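Local coordinates for protein Endonuclease/exonuclease/phosphatase (PDB 4RUW) that is of undescribed function but belongs to the endonuclease/exonuclease/phosphatase family, pairing a DNase I-like domain with an immunoglobulin-like one, at residues L166-Y171 with H200-G205; D212-L217 with Q255-E260. All coordinates share one frame; numbering follows the deposited sequence.

Contact 1. Residues L166-Y171 with H200-G205; sequences LPNENY and HLSTPG
Asn168 and Ser202 join two loops of the DNase I-like fold that leave the C-terminal ends of strands 157-166 and 192-200 of a mixed beta sheet, the second leading to helix 207-222. The carboxamide of Asn168 meets the serine hydroxyl with its ND2 corner. ND2 donates to Ser202 OG over 2.9 Å at an N-H...O angle of 160°, and the oxygen lies only 9° out of the amide plane, so the bond is nearly straight and coplanar with the donor. A chi1 of -68° sets OG opposite the serine's carbonyl carbon, and from there it faces the amide. ND2 also donates to Asp212 OD2, while the hydroxyl is gripped by ND2, Gln216 NE2 and a water. Next to this polar pair, Leu166 at the end of its strand and Leu201 just past the other cross obliquely and touch through one methyl each, CD1 of Leu166 standing 4.0 Å from CD2 of Leu201; Ile219 of the helix also packs on Leu166. The water closes the polar end of the contact. It donates to Asn168 OD1 at 2.9 Å and lies 2.6 Å from Ser202 OG, bridging two atoms that are themselves 3.5 Å apart and not directly bonded.

Contact 2. Residues D212-L217 with Q255-E260; sequences DQKEQL and QSWIAE
A pair of nearly parallel helices in the DNase I-like domain packs through Lys214 and Leu217 on helix 207-222 and Trp257 and Ile258 on helix 251-260. The local axes run 11.4 Å apart at an angle of 8°, and large side chains span this rather wide separation. Trp257, with CG beside its backbone N (chi1 -64°), extends the six-membered end of its indole to the neighbouring helix. There the side chains of Trp257 and Lys214 cross at about a right angle, and Lys214 CB lies 3.9 Å from Trp257 CH2. The backbone also takes part: Lys214 O approaches the ring edge close to its plane, 3.5 Å from Trp257 CZ3. The lysine chain bends at chi3; its ammonium group pairs with Glu211 in a salt bridge and with Gln250 in a hydrogen bond, and its CB, CG and CE are the atoms that pack against the indole CH2. About one turn on along helix 207-222, Leu217 CD2 fits between the other two residues, 4.2 Å from Trp257 CE3, which it meets obliquely, and 4.1 Å from Ile258 CG1. Met254 packs on Leu217 and Lys214 from one turn earlier in helix 251-260. The contact is thus held by dispersion between apolar groups, to which the carbonyl oxygen at the indole edge probably adds a small electrostatic attraction, since aromatic C-H edges are slightly positive.

Helix 207-222 joins the two contacts, whose centres lie about 12 Å apart: Asp212, Gln213 and Gln216 face the loops of contact 1, while Lys214 and Leu217 face helix 251-260 in contact 2. Asp212 OD1 is 2.9 Å from Asn170 ND2, and Gln213 NE2 is 2.9 Å from Ser202 O, both probable hydrogen bonds, so these helix residues give the loops of contact 1 mostly polar partners, while the touching groups in contact 2 are mainly apolar. Beyond contact 2, Ala259 O is hydrogen-bonded to Thr339 OG1 on a strand of the immunoglobulin-like domain. The zinc ion is bound elsewhere, by His98, Asp100, His107 and His137, none of which belongs to either contact.

Contact 1. Residues L166-Y171 with H200-G205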
ATOM      1  N   LEU A 166      17.001   3.321  -0.491  1.00 12.69           N
ATOM      2  CA  LEU A 166      16.319   3.624  -1.739  1.00 13.63           C
ATOM      3  C   LEU A 166      16.885   4.944  -2.263  1.00 16.88           C
ATOM      4  O   LEU A 166      17.007   5.897  -1.517  1.00 22.67           O
ATOM      5  CB  LEU A 166      14.804   3.707  -1.504  1.00 13.76           C
ATOM      6  CG  LEU A 166      14.154   2.440  -0.934  1.00 12.97           C
ATOM      7  CD1 LEU A 166      12.699   2.693  -0.579  1.00 14.15           C
ATOM      8  CD2 LEU A 166      14.263   1.268  -1.895  1.00 14.18           C
ATOM      9  N   PRO A 167      17.221   5.006  -3.558  1.00 17.76           N
ATOM     10  CA  PRO A 167      18.028   6.083  -4.142  1.00 18.57           C
ATOM     11  C   PRO A 167      17.251   7.371  -4.403  1.00 15.61           C
ATOM     12  O   PRO A 167      16.050   7.318  -4.599  1.00 16.63           O
ATOM     13  CB  PRO A 167      18.441   5.484  -5.486  1.00 21.36           C
ATOM     14  CG  PRO A 167      17.258   4.671  -5.879  1.00 21.35           C
ATOM     15  CD  PRO A 167      16.802   4.033  -4.586  1.00 19.58           C
ATOM     16  N   ASN A 168      17.951   8.503  -4.435  1.00 14.89           N
ATOM     17  CA  ASN A 168      17.408   9.758  -4.954  1.00 14.40           C
ATOM     18  C   ASN A 168      18.359  10.357  -5.990  1.00 13.74           C
ATOM     19  O   ASN A 168      18.663  11.547  -5.970  1.00 14.91           O
ATOM     20  CB  ASN A 168      17.146  10.764  -3.830  1.00 15.19           C
ATOM     21  CG  ASN A 168      15.718  10.700  -3.302  1.00 14.16           C
ATOM     22  OD1 ASN A 168      15.496  10.347  -2.151  1.00 15.48           O
ATOM     23  ND2 ASN A 168      14.750  11.055  -4.143  1.00 13.80           N
ATOM     24  N   GLU A 169      18.838   9.520  -6.902  1.00 14.28           N
ATOM     25  CA  GLU A 169      19.873   9.931  -7.845  1.00 14.95           C
ATOM     26  C   GLU A 169      19.417  11.002  -8.836  1.00 15.11           C
ATOM     27  O   GLU A 169      20.200  11.853  -9.231  1.00 16.46           O
ATOM     28  CB  GLU A 169      20.443   8.705  -8.570  1.00 16.12           C
ATOM     29  CG  GLU A 169      21.604   8.986  -9.522  1.00 17.00           C
ATOM     30  CD  GLU A 169      22.882   9.459  -8.833  1.00 16.88           C
ATOM     31  OE1 GLU A 169      22.990   9.371  -7.589  1.00 18.11           O
ATOM     32  OE2 GLU A 169      23.790   9.927  -9.553  1.00 18.05           O
ATOM     33  N   ASN A 170      18.158  10.966  -9.249  1.00 14.67           N
ATOM     34  CA  ASN A 170      17.678  11.993 -10.172  1.00 15.29           C
ATOM     35  C   ASN A 170      17.480  13.342  -9.493  1.00 15.43           C
ATOM     36  O   ASN A 170      17.808  14.381 -10.054  1.00 17.61           O
ATOM     37  CB  ASN A 170      16.400  11.545 -10.872  1.00 15.74           C
ATOM     38  CG  ASN A 170      16.611  10.296 -11.693  1.00 16.19           C
ATOM     39  OD1 ASN A 170      17.256  10.336 -12.742  1.00 17.86           O
ATOM     40  ND2 ASN A 170      16.079   9.175 -11.219  1.00 17.28           N
ATOM     41  N   TYR A 171      16.952  13.317  -8.275  1.00 15.01           N
ATOM     42  CA  TYR A 171      16.757  14.532  -7.499  1.00 15.64           C
ATOM     43  C   TYR A 171      18.087  15.185  -7.135  1.00 15.98           C
ATOM     44  O   TYR A 171      18.246  16.398  -7.256  1.00 17.73           O
ATOM     45  CB  TYR A 171      15.959  14.204  -6.239  1.00 16.45           C
ATOM     46  CG  TYR A 171      15.755  15.336  -5.266  1.00 17.72           C
ATOM     47  CD1 TYR A 171      15.063  16.480  -5.633  1.00 19.05           C
ATOM     48  CD2 TYR A 171      16.213  15.232  -3.962  1.00 20.10           C
ATOM     49  CE1 TYR A 171      14.852  17.508  -4.729  1.00 20.57           C
ATOM     50  CE2 TYR A 171      16.006  16.246  -3.053  1.00 22.08           C
ATOM     51  CZ  TYR A 171      15.327  17.387  -3.443  1.00 23.07           C
ATOM     52  OH  TYR A 171      15.120  18.407  -2.542  1.00 27.24           O
ATOM     53  N   HIS A 200       8.414   4.322   2.689  1.00 11.51           N
ATOM     54  CA  HIS A 200       7.944   5.690   2.529  1.00 11.14           C
ATOM     55  C   HIS A 200       8.772   6.213   1.349  1.00 10.96           C
ATOM     56  O   HIS A 200      10.005   6.254   1.416  1.00 11.84           O
ATOM     57  CB  HIS A 200       8.208   6.469   3.829  1.00 11.48           C
ATOM     58  CG  HIS A 200       7.736   7.889   3.827  1.00 11.99           C
ATOM     59  ND1 HIS A 200       7.881   8.697   4.931  1.00 13.59           N
ATOM     60  CD2 HIS A 200       7.135   8.646   2.878  1.00 12.73           C
ATOM     61  CE1 HIS A 200       7.392   9.894   4.664  1.00 13.27           C
ATOM     62  NE2 HIS A 200       6.943   9.894   3.425  1.00 13.52           N
ATOM     63  N   LEU A 201       8.112   6.536   0.239  1.00 11.21           N
ATOM     64  CA  LEU A 201       8.828   6.956  -0.965  1.00 11.30           C
ATOM     65  C   LEU A 201       8.928   8.475  -1.065  1.00 11.03           C
ATOM     66  O   LEU A 201       8.238   9.190  -0.331  1.00 12.24           O
ATOM     67  CB  LEU A 201       8.140   6.404  -2.218  1.00 11.97           C
ATOM     68  CG  LEU A 201       7.913   4.894  -2.252  1.00 12.92           C
ATOM     69  CD1 LEU A 201       7.330   4.503  -3.585  1.00 15.00           C
ATOM     70  CD2 LEU A 201       9.185   4.108  -1.943  1.00 13.63           C
ATOM     71  N   SER A 202       9.747   8.969  -1.989  1.00 12.02           N
ATOM     72  CA  SER A 202       9.827  10.404  -2.213  1.00 12.11           C
ATOM     73  C   SER A 202       8.474  10.988  -2.597  1.00 12.54           C
ATOM     74  O   SER A 202       7.611  10.297  -3.128  1.00 13.21           O
ATOM     75  CB  SER A 202      10.806  10.715  -3.337  1.00 13.79           C
ATOM     76  OG  SER A 202      12.136  10.415  -2.979  1.00 14.08           O
ATOM     77  N   THR A 203       8.313  12.276  -2.338  1.00 13.68           N
ATOM     78  CA  THR A 203       7.149  13.017  -2.807  1.00 15.03           C
ATOM     79  C   THR A 203       7.284  13.284  -4.301  1.00 15.33           C
ATOM     80  O   THR A 203       8.394  13.379  -4.816  1.00 17.85           O
ATOM     81  CB  THR A 203       7.035  14.366  -2.093  1.00 16.86           C
ATOM     82  OG1 THR A 203       8.175  15.172  -2.420  1.00 20.61           O
ATOM     83  CG2 THR A 203       6.951  14.164  -0.590  1.00 18.94           C
ATOM     84  N   PRO A 204       6.157  13.403  -5.015  1.00 14.28           N
ATOM     85  CA  PRO A 204       6.236  13.643  -6.459  1.00 15.64           C
ATOM     86  C   PRO A 204       6.339  15.138  -6.754  1.00 16.19           C
ATOM     87  O   PRO A 204       5.516  15.692  -7.480  1.00 18.51           O
ATOM     88  CB  PRO A 204       4.907  13.083  -6.967  1.00 16.52           C
ATOM     89  CG  PRO A 204       3.963  13.345  -5.840  1.00 16.11           C
ATOM     90  CD  PRO A 204       4.769  13.187  -4.566  1.00 15.48           C
ATOM     91  N   GLY A 205       7.369  15.781  -6.216  1.00 16.62           N
ATOM     92  CA  GLY A 205       7.470  17.229  -6.267  1.00 18.03           C
ATOM     93  C   GLY A 205       7.967  17.813  -7.576  1.00 18.47           C
ATOM     94  O   GLY A 205       7.927  19.028  -7.767  1.00 20.42           O
TER
HETATM   95  O   HOH W   1      13.261  11.676  -0.950  1.00 17.28           O

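Contact 2. Residues D212-L217 with Q255-E260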
ATOM      1  N   ASP A 212      12.685   9.294  -9.417  1.00 12.35           N
ATOM      2  CA  ASP A 212      13.171   8.623  -8.219  1.00 11.85           C
ATOM      3  C   ASP A 212      12.111   7.707  -7.605  1.00 12.16           C
ATOM      4  O   ASP A 212      12.448   6.599  -7.193  1.00 12.58           O
ATOM      5  CB  ASP A 212      13.689   9.618  -7.180  1.00 13.41           C
ATOM      6  CG  ASP A 212      15.028  10.217  -7.567  1.00 14.26           C
ATOM      7  OD1 ASP A 212      15.726   9.625  -8.424  1.00 15.34           O
ATOM      8  OD2 ASP A 212      15.382  11.269  -7.004  1.00 14.67           O
ATOM      9  N   GLN A 213      10.848   8.146  -7.535  1.00 11.88           N
ATOM     10  CA  GLN A 213       9.782   7.266  -7.052  1.00 11.54           C
ATOM     11  C   GLN A 213       9.798   5.947  -7.808  1.00 12.07           C
ATOM     12  O   GLN A 213       9.694   4.873  -7.208  1.00 12.26           O
ATOM     13  CB  GLN A 213       8.407   7.903  -7.236  1.00 12.60           C
ATOM     14  CG  GLN A 213       8.114   9.100  -6.362  1.00 12.88           C
ATOM     15  CD  GLN A 213       6.692   9.576  -6.557  1.00 11.99           C
ATOM     16  OE1 GLN A 213       6.213   9.658  -7.687  1.00 13.14           O
ATOM     17  NE2 GLN A 213       5.998   9.871  -5.457  1.00 13.25           N
ATOM     18  N   LYS A 214       9.932   6.024  -9.129  1.00 11.84           N
ATOM     19  CA  LYS A 214       9.954   4.817  -9.951  1.00 12.16           C
ATOM     20  C   LYS A 214      11.128   3.908  -9.610  1.00 11.76           C
ATOM     21  O   LYS A 214      10.971   2.689  -9.479  1.00 12.63           O
ATOM     22  CB  LYS A 214       9.989   5.187 -11.434  1.00 12.85           C
ATOM     23  CG  LYS A 214       8.667   5.733 -11.942  1.00 14.18           C
ATOM     24  CD  LYS A 214       8.824   6.495 -13.245  1.00 18.48           C
ATOM     25  CE  LYS A 214       9.391   5.636 -14.341  1.00 20.68           C
ATOM     26  NZ  LYS A 214       9.536   6.413 -15.610  1.00 19.85           N
ATOM     27  N   GLU A 215      12.316   4.482  -9.472  1.00 11.94           N
ATOM     28  CA  GLU A 215      13.477   3.658  -9.145  1.00 12.08           C
ATOM     29  C   GLU A 215      13.387   3.068  -7.741  1.00 11.38           C
ATOM     30  O   GLU A 215      13.762   1.912  -7.514  1.00 12.68           O
ATOM     31  CB  GLU A 215      14.764   4.452  -9.311  1.00 13.57           C
ATOM     32  CG  GLU A 215      15.017   4.855 -10.760  1.00 16.27           C
ATOM     33  CD  GLU A 215      16.474   5.099 -11.050  0.67 16.83           C
ATOM     34  OE1 GLU A 215      17.120   5.832 -10.278  0.65 18.89           O
ATOM     35  OE2 GLU A 215      16.976   4.543 -12.046  0.70 15.48           O
ATOM     36  N   GLN A 216      12.869   3.844  -6.796  1.00 11.22           N
ATOM     37  CA  GLN A 216      12.658   3.357  -5.440  1.00 11.49           C
ATOM     38  C   GLN A 216      11.668   2.207  -5.444  1.00 11.26           C
ATOM     39  O   GLN A 216      11.895   1.171  -4.815  1.00 11.47           O
ATOM     40  CB  GLN A 216      12.142   4.492  -4.556  1.00 11.93           C
ATOM     41  CG  GLN A 216      13.137   5.615  -4.383  1.00 12.48           C
ATOM     42  CD  GLN A 216      12.550   6.854  -3.734  1.00 12.28           C
ATOM     43  OE1 GLN A 216      11.339   6.964  -3.498  1.00 12.84           O
ATOM     44  NE2 GLN A 216      13.422   7.804  -3.427  1.00 14.35           N
ATOM     45  N   LEU A 217      10.556   2.392  -6.142  1.00 11.35           N
ATOM     46  CA  LEU A 217       9.533   1.362  -6.177  1.00 11.75           C
ATOM     47  C   LEU A 217      10.036   0.058  -6.805  1.00 11.23           C
ATOM     48  O   LEU A 217       9.681  -1.027  -6.347  1.00 12.08           O
ATOM     49  CB  LEU A 217       8.275   1.866  -6.874  1.00 12.16           C
ATOM     50  CG  LEU A 217       7.093   0.894  -6.904  1.00 12.10           C
ATOM     51  CD1 LEU A 217       6.595   0.543  -5.499  1.00 14.03           C
ATOM     52  CD2 LEU A 217       5.982   1.470  -7.743  1.00 13.32           C
ATOM     53  N   GLN A 255       1.560   1.651 -10.646  1.00 12.41           N
ATOM     54  CA  GLN A 255       0.540   0.726 -10.161  1.00 12.50           C
ATOM     55  C   GLN A 255       0.506  -0.566 -10.982  1.00 12.40           C
ATOM     56  O   GLN A 255       0.252  -1.640 -10.436  1.00 13.01           O
ATOM     57  CB  GLN A 255      -0.833   1.399 -10.103  1.00 13.70           C
ATOM     58  CG  GLN A 255      -0.884   2.579  -9.139  1.00 15.21           C
ATOM     59  CD  GLN A 255      -1.030   2.171  -7.679  1.00 14.66           C
ATOM     60  OE1 GLN A 255      -1.443   1.051  -7.367  1.00 16.41           O
ATOM     61  NE2 GLN A 255      -0.725   3.102  -6.774  1.00 16.15           N
ATOM     62  N   SER A 256       0.778  -0.479 -12.282  1.00 12.34           N
ATOM     63  CA  SER A 256       0.829  -1.683 -13.101  1.00 13.05           C
ATOM     64  C   SER A 256       1.961  -2.598 -12.632  1.00 12.55           C
ATOM     65  O   SER A 256       1.798  -3.810 -12.612  1.00 13.15           O
ATOM     66  CB  SER A 256       0.954  -1.355 -14.595  1.00 13.73           C
ATOM     67  OG  SER A 256       2.267  -0.963 -14.978  1.00 13.69           O
ATOM     68  N   TRP A 257       3.090  -2.024 -12.229  1.00 12.14           N
ATOM     69  CA  TRP A 257       4.206  -2.830 -11.729  1.00 12.72           C
ATOM     70  C   TRP A 257       3.825  -3.558 -10.449  1.00 11.95           C
ATOM     71  O   TRP A 257       4.173  -4.719 -10.244  1.00 13.75           O
ATOM     72  CB  TRP A 257       5.417  -1.961 -11.421  1.00 12.82           C
ATOM     73  CG  TRP A 257       6.040  -1.264 -12.575  1.00 13.50           C
ATOM     74  CD1 TRP A 257       5.816  -1.481 -13.902  1.00 13.45           C
ATOM     75  CD2 TRP A 257       6.999  -0.208 -12.495  1.00 13.16           C
ATOM     76  NE1 TRP A 257       6.593  -0.625 -14.655  1.00 14.43           N
ATOM     77  CE2 TRP A 257       7.327   0.164 -13.812  1.00 13.55           C
ATOM     78  CE3 TRP A 257       7.629   0.446 -11.432  1.00 14.04           C
ATOM     79  CZ2 TRP A 257       8.251   1.169 -14.092  1.00 14.90           C
ATOM     80  CZ3 TRP A 257       8.548   1.442 -11.714  1.00 15.22           C
ATOM     81  CH2 TRP A 257       8.845   1.798 -13.030  1.00 15.83           C
ATOM     82  N   ILE A 258       3.124  -2.865  -9.562  1.00 12.56           N
ATOM     83  CA  ILE A 258       2.726  -3.468  -8.295  1.00 11.96           C
ATOM     84  C   ILE A 258       1.766  -4.635  -8.553  1.00 12.41           C
ATOM     85  O   ILE A 258       1.913  -5.724  -7.986  1.00 12.99           O
ATOM     86  CB  ILE A 258       2.078  -2.429  -7.351  1.00 12.62           C
ATOM     87  CG1 ILE A 258       3.062  -1.295  -7.033  1.00 12.86           C
ATOM     88  CG2 ILE A 258       1.617  -3.092  -6.078  1.00 13.73           C
ATOM     89  CD1 ILE A 258       2.422  -0.094  -6.335  1.00 13.80           C
ATOM     90  N   ALA A 259       0.791  -4.412  -9.429  1.00 12.32           N
ATOM     91  CA  ALA A 259      -0.173  -5.452  -9.750  1.00 13.25           C
ATOM     92  C   ALA A 259       0.508  -6.653 -10.411  1.00 13.85           C
ATOM     93  O   ALA A 259       0.179  -7.798 -10.105  1.00 14.26           O
ATOM     94  CB  ALA A 259      -1.272  -4.894 -10.638  1.00 13.98           C
ATOM     95  N   GLU A 260       1.527  -6.407 -11.389  1.00 15.12           N
ATOM     96  CA  GLU A 260       2.284  -7.469 -12.070  1.00 17.35           C
ATOM     97  C   GLU A 260       3.008  -8.354 -11.084  1.00 18.07           C
ATOM     98  O   GLU A 260       3.241  -9.533 -11.340  1.00 19.94           O
ATOM     99  CB  GLU A 260       3.367  -6.884 -12.991  1.00 21.13           C
ATOM    100  CG  GLU A 260       2.922  -6.109 -14.207  1.00 27.49           C
ATOM    101  CD  GLU A 260       4.110  -5.535 -14.971  0.83 31.83           C
ATOM    102  OE1 GLU A 260       5.243  -5.583 -14.453  0.44 34.79           O
ATOM    103  OE2 GLU A 260       3.921  -5.055 -16.106  0.39 35.19           O
TER